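Local coordinates for protein F420-reducing hydrogenase, subunit beta (Methanothermobacter marburgensis, PDB 4OMF) that probably reduces coenzyme F420 as the flavin- and iron-sulfur-carrying beta subunit of a hydrogenase that draws its electrons from hydrogen, at residues Lys125-Asn137 / Asp197-Val210. Numbering follows the deposited sequence.
Sequences KIKLLVGIYCMEN and DYVAELADVSTGSV. With FAD (flavin-adenine dinucleotide), chain R; SF4 (iron/sulfur cluster), chain N; KEN (N,N-dimethylmethanamine), chain P.
The ring of Y133 is sandwiched between two parts of the partner segment: V199 CG1 sits over the centre of one face, 3.8 Å from the centroid, while the backbone of T207 and G208 covers the opposite face and S206 CB meets the edge in plane. G208, with no side chain, lets its CA lie directly against that face, 3.7 Å from the same centroid, a second CH-pi contact. Y198 is turned at 42° to Y133 and receives Y133 CB over one face, with C134 O and the flavin O4 at its edge; the bent chain of M135 packs its CE methyl against Y198 CE1 and brings SD to 5.0 Å from the Y198 centroid, an oblique Met-aromatic contact.

Leading up to Y133, strands 126-132 and 205-208 pair in parallel. G131 N donates to V205 O at 2.8 Å, almost straight at 168°, and G131 O accepts a hydrogen bond from T207 N; Y133 N continues the pairing to T207 O. A203 CB comes to 3.4 Å from G131 N and A200 CB to 3.8 Å from G131 CA, a close fit against a residue with no side chain. Past the strand end, C134 N bonds to Y198 O.

C134 lies between two cofactors: its SG binds FE4 of the cluster at 2.4 Å and approaches the flavin C6. The flavin N3 donates to Y198 OH at 3.0 Å, and the backbone N atoms of S209 and V210 both donate to its O2, gripping the pyrimidine end of the isoalloxazine. Neighbouring central strands of a mixed sheet thus carry, at their C-terminal ends, a flavin site beside an iron-sulfur cluster, consistent with electron transfer between them.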
loop_
_atom_site.group_PDB
_atom_site.type_symbol
_atom_site.label_atom_id
_atom_site.label_comp_id
_atom_site.label_asym_id
_atom_site.label_seq_id
_atom_site.Cartn_x
_atom_site.Cartn_y
_atom_site.Cartn_z
ATOM N N LYS C 125 -26.517 9.418 16.603
ATOM C CA LYS C 125 -27.548 9.579 15.575
ATOM C C LYS C 125 -28.305 8.304 15.262
ATOM O O LYS C 125 -29.343 8.351 14.604
ATOM C CB LYS C 125 -26.909 10.141 14.298
ATOM C CG LYS C 125 -26.515 11.604 14.510
ATOM C CD LYS C 125 -25.641 12.149 13.408
ATOM C CE LYS C 125 -25.101 13.546 13.779
ATOM N NZ LYS C 125 -24.221 14.048 12.677
ATOM N N ILE C 126 -27.787 7.168 15.707
ATOM C CA ILE C 126 -28.485 5.913 15.490
ATOM C C ILE C 126 -29.649 5.821 16.483
ATOM O O ILE C 126 -29.434 5.799 17.701
ATOM C CB ILE C 126 -27.530 4.726 15.628
ATOM C CG1 ILE C 126 -26.394 4.880 14.615
ATOM C CG2 ILE C 126 -28.274 3.403 15.430
ATOM C CD1 ILE C 126 -25.443 3.745 14.604
ATOM N N LYS C 127 -30.878 5.826 15.974
ATOM C CA LYS C 127 -32.055 5.854 16.847
ATOM C C LYS C 127 -32.809 4.517 16.880
ATOM O O LYS C 127 -33.566 4.239 17.806
ATOM C CB LYS C 127 -33.022 6.962 16.425
ATOM C CG LYS C 127 -32.392 8.358 16.405
ATOM C CD LYS C 127 -31.857 8.773 17.777
ATOM C CE LYS C 127 -31.151 10.139 17.711
ATOM N NZ LYS C 127 -30.567 10.489 19.036
ATOM N N LEU C 128 -32.611 3.697 15.857
ATOM C CA LEU C 128 -33.273 2.393 15.814
ATOM C C LEU C 128 -32.411 1.388 15.087
ATOM O O LEU C 128 -32.154 1.521 13.885
ATOM C CB LEU C 128 -34.625 2.496 15.132
ATOM C CG LEU C 128 -35.405 1.204 14.883
ATOM C CD1 LEU C 128 -35.781 0.541 16.188
ATOM C CD2 LEU C 128 -36.618 1.532 14.075
ATOM N N LEU C 129 -31.961 0.386 15.818
ATOM C CA LEU C 129 -31.150 -0.667 15.222
ATOM C C LEU C 129 -31.960 -1.949 15.250
ATOM O O LEU C 129 -32.126 -2.549 16.304
ATOM C CB LEU C 129 -29.822 -0.819 15.977
ATOM C CG LEU C 129 -28.610 -1.529 15.348
ATOM C CD1 LEU C 129 -27.459 -1.610 16.358
ATOM C CD2 LEU C 129 -28.946 -2.915 14.846
ATOM N N VAL C 130 -32.472 -2.370 14.091
ATOM C CA VAL C 130 -33.254 -3.606 14.035
ATOM C C VAL C 130 -32.325 -4.767 13.691
ATOM O O VAL C 130 -31.683 -4.757 12.658
ATOM C CB VAL C 130 -34.415 -3.542 12.994
ATOM C CG1 VAL C 130 -35.282 -4.804 13.094
ATOM C CG2 VAL C 130 -35.290 -2.295 13.223
ATOM N N GLY C 131 -32.267 -5.773 14.548
ATOM C CA GLY C 131 -31.396 -6.906 14.289
ATOM C C GLY C 131 -32.188 -8.030 13.654
ATOM O O GLY C 131 -33.363 -8.197 13.971
ATOM N N ILE C 132 -31.575 -8.781 12.743
ATOM C CA ILE C 132 -32.246 -9.971 12.222
ATOM C C ILE C 132 -31.407 -11.199 12.552
ATOM O O ILE C 132 -30.188 -11.104 12.636
ATOM C CB ILE C 132 -32.529 -9.875 10.709
ATOM C CG1 ILE C 132 -31.277 -9.491 9.919
ATOM C CG2 ILE C 132 -33.644 -8.841 10.443
ATOM C CD1 ILE C 132 -31.520 -9.433 8.399
ATOM N N TYR C 133 -32.075 -12.333 12.779
ATOM C CA TYR C 133 -31.388 -13.556 13.214
ATOM C C TYR C 133 -30.504 -14.087 12.097
ATOM O O TYR C 133 -30.837 -13.961 10.921
ATOM C CB TYR C 133 -32.366 -14.672 13.628
ATOM C CG TYR C 133 -33.434 -14.335 14.659
ATOM C CD1 TYR C 133 -33.371 -13.170 15.439
ATOM C CD2 TYR C 133 -34.517 -15.187 14.833
ATOM C CE1 TYR C 133 -34.378 -12.872 16.369
ATOM C CE2 TYR C 133 -35.522 -14.898 15.760
ATOM C CZ TYR C 133 -35.445 -13.744 16.517
ATOM O OH TYR C 133 -36.453 -13.472 17.418
ATOM N N CYS C 134 -29.391 -14.713 12.465
ATOM C CA CYS C 134 -28.477 -15.249 11.463
ATOM C C CYS C 134 -27.704 -16.463 11.963
ATOM O O CYS C 134 -27.180 -16.437 13.075
ATOM C CB CYS C 134 -27.492 -14.171 11.031
ATOM S SG CYS C 134 -26.421 -14.715 9.688
ATOM N N MET C 135 -27.598 -17.499 11.128
ATOM C CA MET C 135 -26.811 -18.691 11.484
ATOM C C MET C 135 -25.545 -18.825 10.615
ATOM O O MET C 135 -24.570 -19.466 10.997
ATOM C CB MET C 135 -27.673 -19.952 11.356
ATOM C CG MET C 135 -26.994 -21.208 11.869
ATOM S SD MET C 135 -26.820 -21.211 13.668
ATOM C CE MET C 135 -28.481 -21.693 14.162
ATOM N N GLU C 136 -25.571 -18.217 9.437
ATOM C CA GLU C 136 -24.450 -18.283 8.503
ATOM C C GLU C 136 -24.718 -17.333 7.360
ATOM O O GLU C 136 -25.874 -17.009 7.089
ATOM C CB GLU C 136 -24.253 -19.707 7.956
ATOM C CG GLU C 136 -25.427 -20.251 7.144
ATOM C CD GLU C 136 -26.411 -21.068 7.969
ATOM O OE1 GLU C 136 -27.637 -20.862 7.821
ATOM O OE2 GLU C 136 -25.964 -21.932 8.758
ATOM N N ASN C 137 -23.660 -16.902 6.671
ATOM C CA ASN C 137 -23.840 -16.191 5.411
ATOM C C ASN C 137 -22.906 -16.769 4.329
ATOM O O ASN C 137 -21.927 -17.426 4.645
ATOM C CB ASN C 137 -23.605 -14.687 5.590
ATOM C CG ASN C 137 -24.384 -13.853 4.587
ATOM O OD1 ASN C 137 -25.053 -14.394 3.711
ATOM N ND2 ASN C 137 -24.315 -12.527 4.724
ATOM N N ASP C 197 -23.606 -15.385 18.361
ATOM C CA ASP C 197 -24.814 -14.575 18.479
ATOM C C ASP C 197 -25.823 -14.982 17.396
ATOM O O ASP C 197 -25.624 -14.695 16.214
ATOM C CB ASP C 197 -24.421 -13.089 18.367
ATOM C CG ASP C 197 -25.534 -12.113 18.756
ATOM O OD1 ASP C 197 -26.737 -12.449 18.675
ATOM O OD2 ASP C 197 -25.174 -10.966 19.111
ATOM N N TYR C 198 -26.903 -15.644 17.813
ATOM C CA TYR C 198 -27.928 -16.078 16.874
ATOM C C TYR C 198 -29.036 -15.048 16.704
ATOM O O TYR C 198 -29.435 -14.737 15.589
ATOM C CB TYR C 198 -28.537 -17.412 17.318
ATOM C CG TYR C 198 -29.588 -17.932 16.358
ATOM C CD1 TYR C 198 -29.299 -18.097 15.012
ATOM C CD2 TYR C 198 -30.862 -18.255 16.793
ATOM C CE1 TYR C 198 -30.247 -18.578 14.131
ATOM C CE2 TYR C 198 -31.819 -18.735 15.907
ATOM C CZ TYR C 198 -31.495 -18.895 14.582
ATOM O OH TYR C 198 -32.422 -19.367 13.684
ATOM N N VAL C 199 -29.545 -14.530 17.818
ATOM C CA VAL C 199 -30.739 -13.702 17.751
ATOM C C VAL C 199 -30.436 -12.209 17.834
ATOM O O VAL C 199 -31.292 -11.429 18.260
ATOM C CB VAL C 199 -31.751 -14.078 18.860
ATOM C CG1 VAL C 199 -32.439 -15.412 18.541
ATOM C CG2 VAL C 199 -31.081 -14.136 20.228
ATOM N N ALA C 200 -29.247 -11.807 17.391
ATOM C CA ALA C 200 -28.868 -10.385 17.377
ATOM C C ALA C 200 -29.086 -9.773 18.763
ATOM O O ALA C 200 -29.923 -8.892 18.937
ATOM C CB ALA C 200 -29.662 -9.609 16.317
ATOM N N GLU C 201 -28.335 -10.267 19.738
ATOM C CA GLU C 201 -28.537 -9.929 21.137
ATOM C C GLU C 201 -28.327 -8.463 21.485
ATOM O O GLU C 201 -28.788 -8.023 22.529
ATOM C CB GLU C 201 -27.611 -10.785 22.004
ATOM C CG GLU C 201 -27.917 -12.280 21.886
ATOM C CD GLU C 201 -26.913 -13.166 22.605
ATOM O OE1 GLU C 201 -26.312 -12.698 23.597
ATOM O OE2 GLU C 201 -26.730 -14.333 22.172
ATOM N N LEU C 202 -27.629 -7.705 20.638
ATOM C CA LEU C 202 -27.316 -6.325 20.995
ATOM C C LEU C 202 -28.185 -5.304 20.249
ATOM O O LEU C 202 -27.981 -4.097 20.377
ATOM C CB LEU C 202 -25.823 -6.036 20.745
ATOM C CG LEU C 202 -24.880 -6.925 21.583
ATOM C CD1 LEU C 202 -23.398 -6.684 21.277
ATOM C CD2 LEU C 202 -25.147 -6.736 23.058
ATOM N N ALA C 203 -29.154 -5.782 19.466
ATOM C CA ALA C 203 -30.003 -4.882 18.694
ATOM C C ALA C 203 -31.052 -4.225 19.593
ATOM O O ALA C 203 -31.312 -4.704 20.697
ATOM C CB ALA C 203 -30.694 -5.634 17.552
ATOM N N ASP C 204 -31.672 -3.152 19.119
ATOM C CA ASP C 204 -32.792 -2.573 19.859
ATOM C C ASP C 204 -33.998 -3.519 19.901
ATOM O O ASP C 204 -34.636 -3.668 20.945
ATOM C CB ASP C 204 -33.222 -1.260 19.248
ATOM C CG ASP C 204 -32.195 -0.170 19.439
ATOM O OD1 ASP C 204 -31.641 -0.053 20.558
ATOM O OD2 ASP C 204 -31.960 0.576 18.478
ATOM N N VAL C 205 -34.331 -4.070 18.732
ATOM C CA VAL C 205 -35.393 -5.066 18.529
ATOM C C VAL C 205 -34.792 -6.094 17.600
ATOM O O VAL C 205 -34.136 -5.703 16.634
ATOM C CB VAL C 205 -36.645 -4.496 17.827
ATOM C CG1 VAL C 205 -37.811 -5.468 17.924
ATOM C CG2 VAL C 205 -37.009 -3.158 18.348
ATOM N N SER C 206 -35.022 -7.378 17.856
ATOM C CA SER C 206 -34.472 -8.430 17.000
ATOM C C SER C 206 -35.600 -9.276 16.403
ATOM O O SER C 206 -36.588 -9.551 17.077
ATOM C CB SER C 206 -33.515 -9.325 17.795
ATOM O OG SER C 206 -32.516 -8.578 18.478
ATOM N N THR C 207 -35.469 -9.691 15.145
ATOM C CA THR C 207 -36.560 -10.442 14.548
ATOM C C THR C 207 -36.062 -11.503 13.565
ATOM O O THR C 207 -34.987 -11.376 12.981
ATOM C CB THR C 207 -37.582 -9.449 13.876
ATOM O OG1 THR C 207 -38.737 -10.146 13.389
ATOM C CG2 THR C 207 -36.927 -8.686 12.735
ATOM N N GLY C 208 -36.844 -12.568 13.424
ATOM C CA GLY C 208 -36.521 -13.652 12.511
ATOM C C GLY C 208 -37.734 -14.540 12.333
ATOM O O GLY C 208 -38.792 -14.277 12.902
ATOM N N SER C 209 -37.590 -15.596 11.542
ATOM C CA SER C 209 -38.724 -16.475 11.274
ATOM C C SER C 209 -38.848 -17.562 12.321
ATOM O O SER C 209 -39.955 -18.018 12.622
ATOM C CB SER C 209 -38.602 -17.125 9.888
ATOM O OG SER C 209 -37.406 -17.882 9.801
ATOM N N VAL C 210 -37.713 -18.003 12.856
ATOM C CA VAL C 210 -37.705 -19.180 13.726
ATOM C C VAL C 210 -38.568 -19.002 14.969
ATOM O O VAL C 210 -38.459 -18.006 15.682
ATOM C CB VAL C 210 -36.274 -19.544 14.134
ATOM C CG1 VAL C 210 -36.277 -20.654 15.179
ATOM C CG2 VAL C 210 -35.494 -19.967 12.894
HETATM P PA FAD R . -38.549 -7.659 5.432
HETATM O O1A FAD R . -38.569 -8.759 4.403
HETATM O O2A FAD R . -39.659 -6.663 5.594
HETATM O O5B FAD R . -37.209 -6.828 5.206
HETATM C C5B FAD R . -35.997 -7.595 5.213
HETATM C C4B FAD R . -34.855 -6.640 5.568
HETATM O O4B FAD R . -33.634 -7.380 5.645
HETATM C C3B FAD R . -34.693 -5.586 4.480
HETATM O O3B FAD R . -34.614 -4.263 5.034
HETATM C C2B FAD R . -33.363 -5.954 3.837
HETATM O O2B FAD R . -32.659 -4.776 3.414
HETATM C C1B FAD R . -32.620 -6.684 4.941
HETATM N N9A FAD R . -31.659 -7.638 4.359
HETATM C C8A FAD R . -31.945 -8.586 3.450
HETATM N N7A FAD R . -30.837 -9.300 3.140
HETATM C C5A FAD R . -29.820 -8.782 3.883
HETATM C C6A FAD R . -28.372 -9.055 4.026
HETATM N N6A FAD R . -27.760 -10.029 3.301
HETATM N N1A FAD R . -27.692 -8.300 4.904
HETATM C C2A FAD R . -28.266 -7.302 5.610
HETATM N N3A FAD R . -29.580 -6.983 5.524
HETATM C C4A FAD R . -30.376 -7.691 4.684
HETATM N N1 FAD R . -33.861 -15.693 10.156
HETATM C C2 FAD R . -33.928 -16.671 11.145
HETATM O O2 FAD R . -35.011 -16.853 11.737
HETATM N N3 FAD R . -32.805 -17.442 11.411
HETATM C C4 FAD R . -31.616 -17.218 10.747
HETATM O O4 FAD R . -30.617 -17.910 11.045
HETATM C C4X FAD R . -31.729 -16.753 9.383
HETATM N N5 FAD R . -30.443 -16.632 8.648
HETATM C C5X FAD R . -30.252 -15.295 8.070
HETATM C C6 FAD R . -29.023 -15.112 7.415
HETATM C C7 FAD R . -28.809 -13.965 6.641
HETATM C C7M FAD R . -27.476 -13.750 5.938
HETATM C C8 FAD R . -29.843 -13.037 6.527
HETATM C C8M FAD R . -29.739 -11.760 5.715
HETATM C C9 FAD R . -31.086 -13.223 7.170
HETATM C C9A FAD R . -31.332 -14.407 7.875
HETATM N N10 FAD R . -32.539 -14.558 8.607
HETATM C C10 FAD R . -32.827 -15.748 9.248
HETATM C "C1'" FAD R . -33.520 -13.471 8.791
HETATM C "C2'" FAD R . -34.656 -13.482 7.801
HETATM O "O2'" FAD R . -34.429 -14.207 6.681
HETATM C "C3'" FAD R . -35.236 -12.274 7.654
HETATM O "O3'" FAD R . -34.477 -11.383 6.971
HETATM C "C4'" FAD R . -35.938 -11.697 8.872
HETATM O "O4'" FAD R . -36.887 -12.625 9.439
HETATM C "C5'" FAD R . -36.625 -10.370 8.531
HETATM O "O5'" FAD R . -37.815 -10.621 7.799
HETATM P P FAD R . -38.961 -9.510 7.675
HETATM O O1P FAD R . -39.237 -9.014 9.077
HETATM O O2P FAD R . -40.108 -10.058 6.877
HETATM O O3P FAD R . -38.200 -8.313 6.877
HETATM FE FE1 SF4 N . -22.289 -12.629 10.806
HETATM FE FE2 SF4 N . -22.467 -14.482 12.689
HETATM FE FE3 SF4 N . -21.738 -15.207 10.225
HETATM FE FE4 SF4 N . -24.284 -14.430 10.628
HETATM S S1 SF4 N . -23.271 -16.306 11.548
HETATM S S2 SF4 N . -22.894 -13.714 8.911
HETATM S S3 SF4 N . -24.051 -12.898 12.277
HETATM S S4 SF4 N . -20.528 -13.865 11.639
HETATM C CA1 KEN P . -30.584 2.467 21.421
HETATM C CB1 KEN P . -28.568 3.690 20.554
HETATM C CC1 KEN P . -29.805 2.202 19.028
HETATM N NE1 KEN P . -29.935 3.138 20.213
#